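Local coordinates for dihydrodipicolinate reductase N-terminus domain-containing protein (Mycobacterium smegmatis, PDB 6IAQ) that probably works as an NADP-dependent amine dehydrogenase, catalysing the reductive amination of ketones to amines, at residues A[307-319]-A[327-339]. Residues are numbered along the deposited sequence; the frame is centred on the assembly and turned at random.
Sequences CTQMVNRIPDVIA and VDRLPRLRYRPQF
The extended tail 330-339 runs across the junction between helices 302-312 and 314-319, bringing the CA atoms of Arg313 and Leu333 to 6.9 Å and those of Pro315 and Phe339 to 7.3 Å. Arg313, at this junction, folds back at chi2 (-53°), which carries its guanidinium to the tail although its CB starts out pointing away. Arg313 NH1 gives Pro331 O a nearly straight bond of 2.9 Å in the guanidinium plane and also pairs with Asp316 OD2, while Leu333 CD1 and the Leu330 side chain cover opposite faces of the group. Its NE is paired with Asp142 of helix 141-153, so Arg313 ties three parts of the chain together; a water that accepts from Arg313 NH2 and lies within bonding distance of Val327 O and Leu330 O extends this polar cluster.

Asp316 also bridges to Arg336, whose NH1 lies 3.1 Å from Asp316 OD1, meeting it from above the carboxylate plane. The same NH1 bonds Asn312 O, and Pro315 covers one guanidinium face. Arg336 NE, buried here, has no polar partner. With two arginines on its carboxylate, Asp316 is probably kept ionised.

Beyond Arg336, the C-terminal Phe339 presents one ring face to Pro315, whose CG sits 3.9 Å from the centroid, almost on the ring normal, in a CH-pi contact; the ring edge reaches Val311 O. Asn312 ND2 bonds Gly154 O of the second subunit, placing the contact beside the dimer interface. An Arg313-Asp316-Arg336 salt-bridge network thus fastens the C-terminal tail across a helix pair that packs against the parallel sheet of the Rossmann-type NADP-binding domain.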
ATOM      1  N   CYS A 307       2.110  -6.667  15.887  1.00 26.69           N
ATOM      2  CA  CYS A 307       2.007  -8.134  16.151  1.00 27.32           C
ATOM      3  C   CYS A 307       1.404  -8.831  14.924  1.00 31.21           C
ATOM      4  O   CYS A 307       1.964  -9.852  14.503  1.00 27.17           O
ATOM      5  CB  CYS A 307       1.203  -8.346  17.424  1.00 26.66           C
ATOM      6  SG  CYS A 307       2.065  -7.620  18.843  1.00 28.40           S
ATOM      7  N   THR A 308       0.339  -8.273  14.332  1.00 25.67           N
ATOM      8  CA  THR A 308      -0.317  -8.860  13.127  1.00 28.92           C
ATOM      9  C   THR A 308       0.678  -8.894  11.978  1.00 27.03           C
ATOM     10  O   THR A 308       0.682  -9.883  11.250  1.00 30.40           O
ATOM     11  CB  THR A 308      -1.561  -8.100  12.657  1.00 29.22           C
ATOM     12  OG1 THR A 308      -1.172  -6.763  12.297  1.00 28.48           O
ATOM     13  CG2 THR A 308      -2.643  -8.150  13.705  1.00 31.70           C
ATOM     14  N   GLN A 309       1.522  -7.876  11.827  1.00 26.66           N
ATOM     15  CA  GLN A 309       2.447  -7.860  10.675  1.00 25.43           C
ATOM     16  C   GLN A 309       3.508  -8.945  10.842  1.00 29.95           C
ATOM     17  O   GLN A 309       3.760  -9.662   9.856  1.00 27.87           O
ATOM     18  CB  GLN A 309       2.983  -6.461  10.448  1.00 23.77           C
ATOM     19  CG  GLN A 309       1.906  -5.548   9.865  1.00 24.04           C
ATOM     20  CD  GLN A 309       2.452  -4.173   9.628  1.00 22.83           C
ATOM     21  OE1 GLN A 309       3.016  -3.891   8.580  1.00 26.35           O
ATOM     22  NE2 GLN A 309       2.305  -3.318  10.617  1.00 24.74           N
ATOM     23  N   MET A 310       4.102  -9.092  12.029  1.00 29.79           N
ATOM     24  CA  MET A 310       5.108 -10.163  12.254  1.00 28.29           C
ATOM     25  C   MET A 310       4.441 -11.518  12.013  1.00 23.85           C
ATOM     26  O   MET A 310       5.041 -12.355  11.365  1.00 30.96           O
ATOM     27  CB  MET A 310       5.723 -10.123  13.666  1.00 29.16           C
ATOM     28  CG  MET A 310       6.755 -11.223  13.852  1.00 30.67           C
ATOM     29  SD  MET A 310       7.981 -10.875  15.171  1.00 32.72           S
ATOM     30  CE  MET A 310       6.821 -10.903  16.530  1.00 27.72           C
ATOM     31  N   VAL A 311       3.248 -11.740  12.527  1.00 26.52           N
ATOM     32  CA  VAL A 311       2.526 -13.037  12.365  1.00 25.79           C
ATOM     33  C   VAL A 311       2.254 -13.285  10.880  1.00 30.52           C
ATOM     34  O   VAL A 311       2.639 -14.372  10.386  1.00 28.43           O
ATOM     35  CB  VAL A 311       1.259 -13.080  13.223  1.00 31.26           C
ATOM     36  CG1 VAL A 311       0.374 -14.280  12.894  1.00 33.34           C
ATOM     37  CG2 VAL A 311       1.621 -13.073  14.702  1.00 31.75           C
ATOM     38  N   ASN A 312       1.671 -12.304  10.183  1.00 31.70           N
ATOM     39  CA  ASN A 312       1.211 -12.465   8.777  1.00 33.10           C
ATOM     40  C   ASN A 312       2.455 -12.594   7.890  1.00 33.05           C
ATOM     41  O   ASN A 312       2.314 -13.134   6.766  1.00 37.36           O
ATOM     42  CB  ASN A 312       0.259 -11.345   8.351  1.00 32.93           C
ATOM     43  CG  ASN A 312      -1.057 -11.340   9.115  1.00 41.08           C
ATOM     44  OD1 ASN A 312      -1.417 -12.321   9.773  1.00 44.81           O
ATOM     45  ND2 ASN A 312      -1.791 -10.231   9.050  1.00 42.09           N
ATOM     46  N   ARG A 313       3.641 -12.201   8.380  1.00 32.72           N
ATOM     47  CA  ARG A 313       4.908 -12.377   7.623  1.00 29.91           C
ATOM     48  C   ARG A 313       5.464 -13.815   7.728  1.00 32.09           C
ATOM     49  O   ARG A 313       6.341 -14.169   6.925  1.00 33.84           O
ATOM     50  CB  ARG A 313       5.992 -11.399   8.086  1.00 32.29           C
ATOM     51  CG  ARG A 313       5.942 -10.001   7.487  1.00 32.95           C
ATOM     52  CD  ARG A 313       5.909 -10.021   5.976  1.00 31.40           C
ATOM     53  NE  ARG A 313       6.013  -8.701   5.386  1.00 29.75           N
ATOM     54  CZ  ARG A 313       5.821  -8.445   4.086  1.00 31.96           C
ATOM     55  NH1 ARG A 313       5.512  -9.424   3.223  1.00 31.03           N
ATOM     56  NH2 ARG A 313       5.946  -7.206   3.653  1.00 30.56           N
ATOM     57  N   ILE A 314       5.019 -14.635   8.666  1.00 28.24           N
ATOM     58  CA  ILE A 314       5.713 -15.926   8.956  1.00 32.96           C
ATOM     59  C   ILE A 314       5.725 -16.803   7.699  1.00 35.01           C
ATOM     60  O   ILE A 314       6.782 -17.334   7.350  1.00 33.44           O
ATOM     61  CB  ILE A 314       5.128 -16.633  10.195  1.00 30.24           C
ATOM     62  CG1 ILE A 314       5.589 -15.937  11.484  1.00 29.93           C
ATOM     63  CG2 ILE A 314       5.499 -18.115  10.204  1.00 32.84           C
ATOM     64  CD1 ILE A 314       4.782 -16.321  12.686  1.00 31.27           C
ATOM     65  N   PRO A 315       4.611 -16.999   6.960  1.00 36.93           N
ATOM     66  CA  PRO A 315       4.664 -17.821   5.742  1.00 41.12           C
ATOM     67  C   PRO A 315       5.629 -17.256   4.690  1.00 37.86           C
ATOM     68  O   PRO A 315       6.272 -18.046   4.002  1.00 36.06           O
ATOM     69  CB  PRO A 315       3.232 -17.846   5.201  1.00 40.41           C
ATOM     70  CG  PRO A 315       2.375 -17.509   6.410  1.00 41.14           C
ATOM     71  CD  PRO A 315       3.238 -16.631   7.303  1.00 39.21           C
ATOM     72  N   ASP A 316       5.707 -15.922   4.584  1.00 35.98           N
ATOM     73  CA  ASP A 316       6.586 -15.230   3.616  1.00 32.42           C
ATOM     74  C   ASP A 316       8.020 -15.548   3.967  1.00 35.44           C
ATOM     75  O   ASP A 316       8.778 -15.834   3.048  1.00 39.47           O
ATOM     76  CB  ASP A 316       6.350 -13.720   3.581  1.00 37.64           C
ATOM     77  CG  ASP A 316       4.948 -13.311   3.164  1.00 42.49           C
ATOM     78  OD1 ASP A 316       4.245 -14.174   2.552  1.00 38.08           O
ATOM     79  OD2 ASP A 316       4.565 -12.155   3.470  1.00 39.27           O
ATOM     80  N   VAL A 317       8.369 -15.507   5.263  1.00 35.07           N
ATOM     81  CA  VAL A 317       9.782 -15.617   5.714  1.00 35.61           C
ATOM     82  C   VAL A 317      10.198 -17.087   5.556  1.00 33.66           C
ATOM     83  O   VAL A 317      11.301 -17.329   5.068  1.00 30.61           O
ATOM     84  CB  VAL A 317       9.953 -15.057   7.143  1.00 37.82           C
ATOM     85  CG1 VAL A 317      11.275 -15.451   7.770  1.00 35.51           C
ATOM     86  CG2 VAL A 317       9.815 -13.531   7.142  1.00 37.71           C
ATOM     87  N   ILE A 318       9.312 -18.039   5.855  1.00 33.51           N
ATOM     88  CA  ILE A 318       9.624 -19.482   5.628  1.00 37.41           C
ATOM     89  C   ILE A 318       9.875 -19.716   4.137  1.00 42.61           C
ATOM     90  O   ILE A 318      10.918 -20.306   3.805  1.00 38.67           O
ATOM     91  CB  ILE A 318       8.545 -20.404   6.209  1.00 39.96           C
ATOM     92  CG1 ILE A 318       8.531 -20.306   7.744  1.00 35.75           C
ATOM     93  CG2 ILE A 318       8.782 -21.835   5.723  1.00 41.07           C
ATOM     94  CD1 ILE A 318       7.297 -20.881   8.379  1.00 41.69           C
ATOM     95  N   ALA A 319       8.994 -19.213   3.269  1.00 40.37           N
ATOM     96  CA  ALA A 319       9.054 -19.415   1.797  1.00 38.88           C
ATOM     97  C   ALA A 319      10.185 -18.605   1.139  1.00 36.09           C
ATOM     98  O   ALA A 319      10.515 -18.911  -0.010  1.00 39.20           O
ATOM     99  CB  ALA A 319       7.716 -19.054   1.197  1.00 35.85           C
ATOM    100  N   VAL A 327      11.697  -6.484   4.164  1.00 30.85           N
ATOM    101  CA  VAL A 327      10.235  -6.560   3.876  1.00 30.46           C
ATOM    102  C   VAL A 327       9.880  -5.859   2.556  1.00 28.94           C
ATOM    103  O   VAL A 327       8.865  -6.214   1.973  1.00 32.59           O
ATOM    104  CB  VAL A 327       9.442  -5.989   5.060  1.00 28.22           C
ATOM    105  CG1 VAL A 327       9.544  -6.944   6.252  1.00 29.59           C
ATOM    106  CG2 VAL A 327       9.865  -4.559   5.396  1.00 26.83           C
ATOM    107  N   ASP A 328      10.666  -4.898   2.110  1.00 28.83           N
ATOM    108  CA  ASP A 328      10.513  -4.256   0.779  1.00 35.80           C
ATOM    109  C   ASP A 328      10.682  -5.289  -0.344  1.00 38.32           C
ATOM    110  O   ASP A 328      10.145  -5.038  -1.425  1.00 36.45           O
ATOM    111  CB  ASP A 328      11.523  -3.123   0.599  1.00 39.37           C
ATOM    112  CG  ASP A 328      12.965  -3.589   0.741  1.00 43.03           C
ATOM    113  OD1 ASP A 328      13.349  -3.993   1.841  1.00 38.16           O
ATOM    114  OD2 ASP A 328      13.679  -3.538  -0.251  1.00 37.44           O
ATOM    115  N   ARG A 329      11.377  -6.404  -0.101  1.00 34.96           N
ATOM    116  CA  ARG A 329      11.706  -7.434  -1.120  1.00 41.83           C
ATOM    117  C   ARG A 329      10.737  -8.616  -1.020  1.00 44.19           C
ATOM    118  O   ARG A 329      10.765  -9.482  -1.918  1.00 44.91           O
ATOM    119  CB  ARG A 329      13.149  -7.930  -0.944  1.00 43.77           C
ATOM    120  CG  ARG A 329      14.204  -6.862  -1.188  1.00 44.18           C
ATOM    121  CD  ARG A 329      15.602  -7.449  -1.369  1.00 46.41           C
ATOM    122  N   LEU A 330       9.894  -8.678   0.013  1.00 38.60           N
ATOM    123  CA  LEU A 330       8.955  -9.817   0.186  1.00 39.85           C
ATOM    124  C   LEU A 330       7.716  -9.564  -0.665  1.00 40.18           C
ATOM    125  O   LEU A 330       7.457  -8.424  -1.037  1.00 41.13           O
ATOM    126  CB  LEU A 330       8.600  -9.949   1.666  1.00 40.55           C
ATOM    127  CG  LEU A 330       9.729 -10.462   2.558  1.00 40.50           C
ATOM    128  CD1 LEU A 330       9.305 -10.421   4.012  1.00 38.29           C
ATOM    129  CD2 LEU A 330      10.147 -11.878   2.175  1.00 38.48           C
ATOM    130  N   PRO A 331       6.930 -10.602  -1.012  1.00 41.79           N
ATOM    131  CA  PRO A 331       5.661 -10.383  -1.704  1.00 42.20           C
ATOM    132  C   PRO A 331       4.743  -9.507  -0.836  1.00 43.34           C
ATOM    133  O   PRO A 331       5.016  -9.329   0.370  1.00 38.36           O
ATOM    134  CB  PRO A 331       5.079 -11.791  -1.902  1.00 41.64           C
ATOM    135  CG  PRO A 331       5.808 -12.642  -0.888  1.00 43.62           C
ATOM    136  CD  PRO A 331       7.185 -12.025  -0.752  1.00 43.26           C
ATOM    137  N   ARG A 332       3.694  -8.968  -1.450  1.00 36.51           N
ATOM    138  CA  ARG A 332       2.754  -8.074  -0.748  1.00 36.73           C
ATOM    139  C   ARG A 332       2.224  -8.786   0.498  1.00 30.78           C
ATOM    140  O   ARG A 332       1.796  -9.942   0.433  1.00 27.80           O
ATOM    141  CB  ARG A 332       1.592  -7.599  -1.625  1.00 40.74           C
ATOM    142  CG  ARG A 332       0.947  -6.340  -1.045  1.00 44.12           C
ATOM    143  CD  ARG A 332      -0.480  -6.015  -1.472  1.00 44.07           C
ATOM    144  NE  ARG A 332      -1.422  -6.996  -0.953  1.00 44.77           N
ATOM    145  CZ  ARG A 332      -2.229  -7.765  -1.682  1.00 41.31           C
ATOM    146  NH1 ARG A 332      -2.993  -8.670  -1.092  1.00 39.96           N
ATOM    147  NH2 ARG A 332      -2.223  -7.693  -2.999  1.00 40.02           N
ATOM    148  N   LEU A 333       2.215  -8.081   1.621  1.00 32.06           N
ATOM    149  CA  LEU A 333       1.583  -8.578   2.852  1.00 32.68           C
ATOM    150  C   LEU A 333       0.096  -8.807   2.565  1.00 35.33           C
ATOM    151  O   LEU A 333      -0.539  -7.973   1.875  1.00 34.14           O
ATOM    152  CB  LEU A 333       1.806  -7.526   3.936  1.00 33.30           C
ATOM    153  CG  LEU A 333       1.431  -7.963   5.335  1.00 35.13           C
ATOM    154  CD1 LEU A 333       2.280  -9.152   5.791  1.00 33.68           C
ATOM    155  CD2 LEU A 333       1.610  -6.781   6.285  1.00 35.07           C
ATOM    156  N   ARG A 334      -0.438  -9.949   2.995  1.00 36.82           N
ATOM    157  CA  ARG A 334      -1.840 -10.302   2.717  1.00 41.45           C
ATOM    158  C   ARG A 334      -2.497 -10.880   3.977  1.00 39.05           C
ATOM    159  O   ARG A 334      -1.807 -11.450   4.868  1.00 40.44           O
ATOM    160  CB  ARG A 334      -1.990 -11.193   1.467  1.00 52.86           C
ATOM    161  CG  ARG A 334      -0.942 -12.288   1.280  1.00 56.92           C
ATOM    162  CD  ARG A 334      -0.643 -12.661  -0.178  1.00 60.40           C
ATOM    163  NE  ARG A 334      -1.844 -12.619  -0.995  1.00 61.99           N
ATOM    164  CZ  ARG A 334      -2.003 -11.909  -2.106  1.00 61.40           C
ATOM    165  NH1 ARG A 334      -1.012 -11.213  -2.636  1.00 66.19           N
ATOM    166  NH2 ARG A 334      -3.161 -11.923  -2.728  1.00 58.25           N
ATOM    167  N   TYR A 335      -3.804 -10.657   4.027  1.00 38.27           N
ATOM    168  CA  TYR A 335      -4.751 -11.200   5.021  1.00 40.04           C
ATOM    169  C   TYR A 335      -4.825 -12.716   4.820  1.00 40.81           C
ATOM    170  O   TYR A 335      -5.113 -13.138   3.688  1.00 33.83           O
ATOM    171  CB  TYR A 335      -6.114 -10.557   4.813  1.00 35.35           C
ATOM    172  CG  TYR A 335      -7.192 -11.050   5.739  1.00 35.81           C
ATOM    173  CD1 TYR A 335      -7.133 -10.788   7.100  1.00 36.41           C
ATOM    174  CD2 TYR A 335      -8.289 -11.736   5.264  1.00 35.55           C
ATOM    175  CE1 TYR A 335      -8.116 -11.239   7.967  1.00 36.10           C
ATOM    176  CE2 TYR A 335      -9.315 -12.153   6.109  1.00 36.50           C
ATOM    177  CZ  TYR A 335      -9.214 -11.919   7.473  1.00 35.08           C
ATOM    178  OH  TYR A 335     -10.186 -12.273   8.357  1.00 35.37           O
ATOM    179  N   ARG A 336      -4.528 -13.480   5.870  1.00 37.31           N
ATOM    180  CA  ARG A 336      -4.650 -14.958   5.878  1.00 45.67           C
ATOM    181  C   ARG A 336      -5.274 -15.372   7.202  1.00 44.83           C
ATOM    182  O   ARG A 336      -4.600 -15.357   8.229  1.00 48.09           O
ATOM    183  CB  ARG A 336      -3.277 -15.633   5.738  1.00 52.55           C
ATOM    184  CG  ARG A 336      -2.676 -15.620   4.343  1.00 54.14           C
ATOM    185  CD  ARG A 336      -1.481 -16.548   4.290  1.00 52.57           C
ATOM    186  NE  ARG A 336      -0.292 -15.773   4.620  1.00 59.29           N
ATOM    187  CZ  ARG A 336       0.519 -15.233   3.723  1.00 59.41           C
ATOM    188  NH1 ARG A 336       1.584 -14.544   4.105  1.00 60.73           N
ATOM    189  NH2 ARG A 336       0.287 -15.411   2.429  1.00 54.02           N
ATOM    190  N   PRO A 337      -6.569 -15.758   7.224  1.00 49.37           N
ATOM    191  CA  PRO A 337      -7.162 -16.386   8.404  1.00 53.89           C
ATOM    192  C   PRO A 337      -6.419 -17.646   8.901  1.00 47.96           C
ATOM    193  O   PRO A 337      -6.406 -17.844  10.085  1.00 50.45           O
ATOM    194  CB  PRO A 337      -8.595 -16.751   7.949  1.00 58.48           C
ATOM    195  CG  PRO A 337      -8.872 -15.884   6.737  1.00 54.62           C
ATOM    196  CD  PRO A 337      -7.527 -15.601   6.117  1.00 52.55           C
ATOM    197  N   GLN A 338      -5.829 -18.461   8.022  1.00 45.17           N
ATOM    198  CA  GLN A 338      -5.280 -19.803   8.394  1.00 48.28           C
ATOM    199  C   GLN A 338      -3.903 -20.028   7.759  1.00 41.17           C
ATOM    200  O   GLN A 338      -3.694 -19.533   6.668  1.00 44.96           O
ATOM    201  CB  GLN A 338      -6.266 -20.896   7.989  1.00 47.34           C
ATOM    202  N   PHE A 339      -2.990 -20.738   8.437  1.00 48.10           N
ATOM    203  CA  PHE A 339      -1.567 -20.926   8.027  1.00 45.89           C
ATOM    204  C   PHE A 339      -1.266 -22.362   7.539  1.00 49.80           C
ATOM    205  O   PHE A 339      -1.862 -23.366   7.925  1.00 56.55           O
ATOM    206  CB  PHE A 339      -0.659 -20.541   9.191  1.00 46.47           C
ATOM    207  CG  PHE A 339      -0.314 -19.077   9.280  1.00 44.88           C
ATOM    208  CD1 PHE A 339      -1.025 -18.117   8.574  1.00 42.50           C
ATOM    209  CD2 PHE A 339       0.679 -18.652  10.145  1.00 42.66           C
ATOM    210  CE1 PHE A 339      -0.720 -16.770   8.705  1.00 42.85           C
ATOM    211  CE2 PHE A 339       0.997 -17.310  10.254  1.00 43.71           C
ATOM    212  CZ  PHE A 339       0.290 -16.371   9.539  1.00 41.21           C
TER
HETATM  213  O   HOH W   1      -4.158 -12.145   8.584  1.00 42.20           O
HETATM  214  O   HOH W   2       6.312  -6.477   0.709  1.00 30.33           O
HETATM  215  O   HOH W   3       2.448 -12.373   1.459  1.00 46.87           O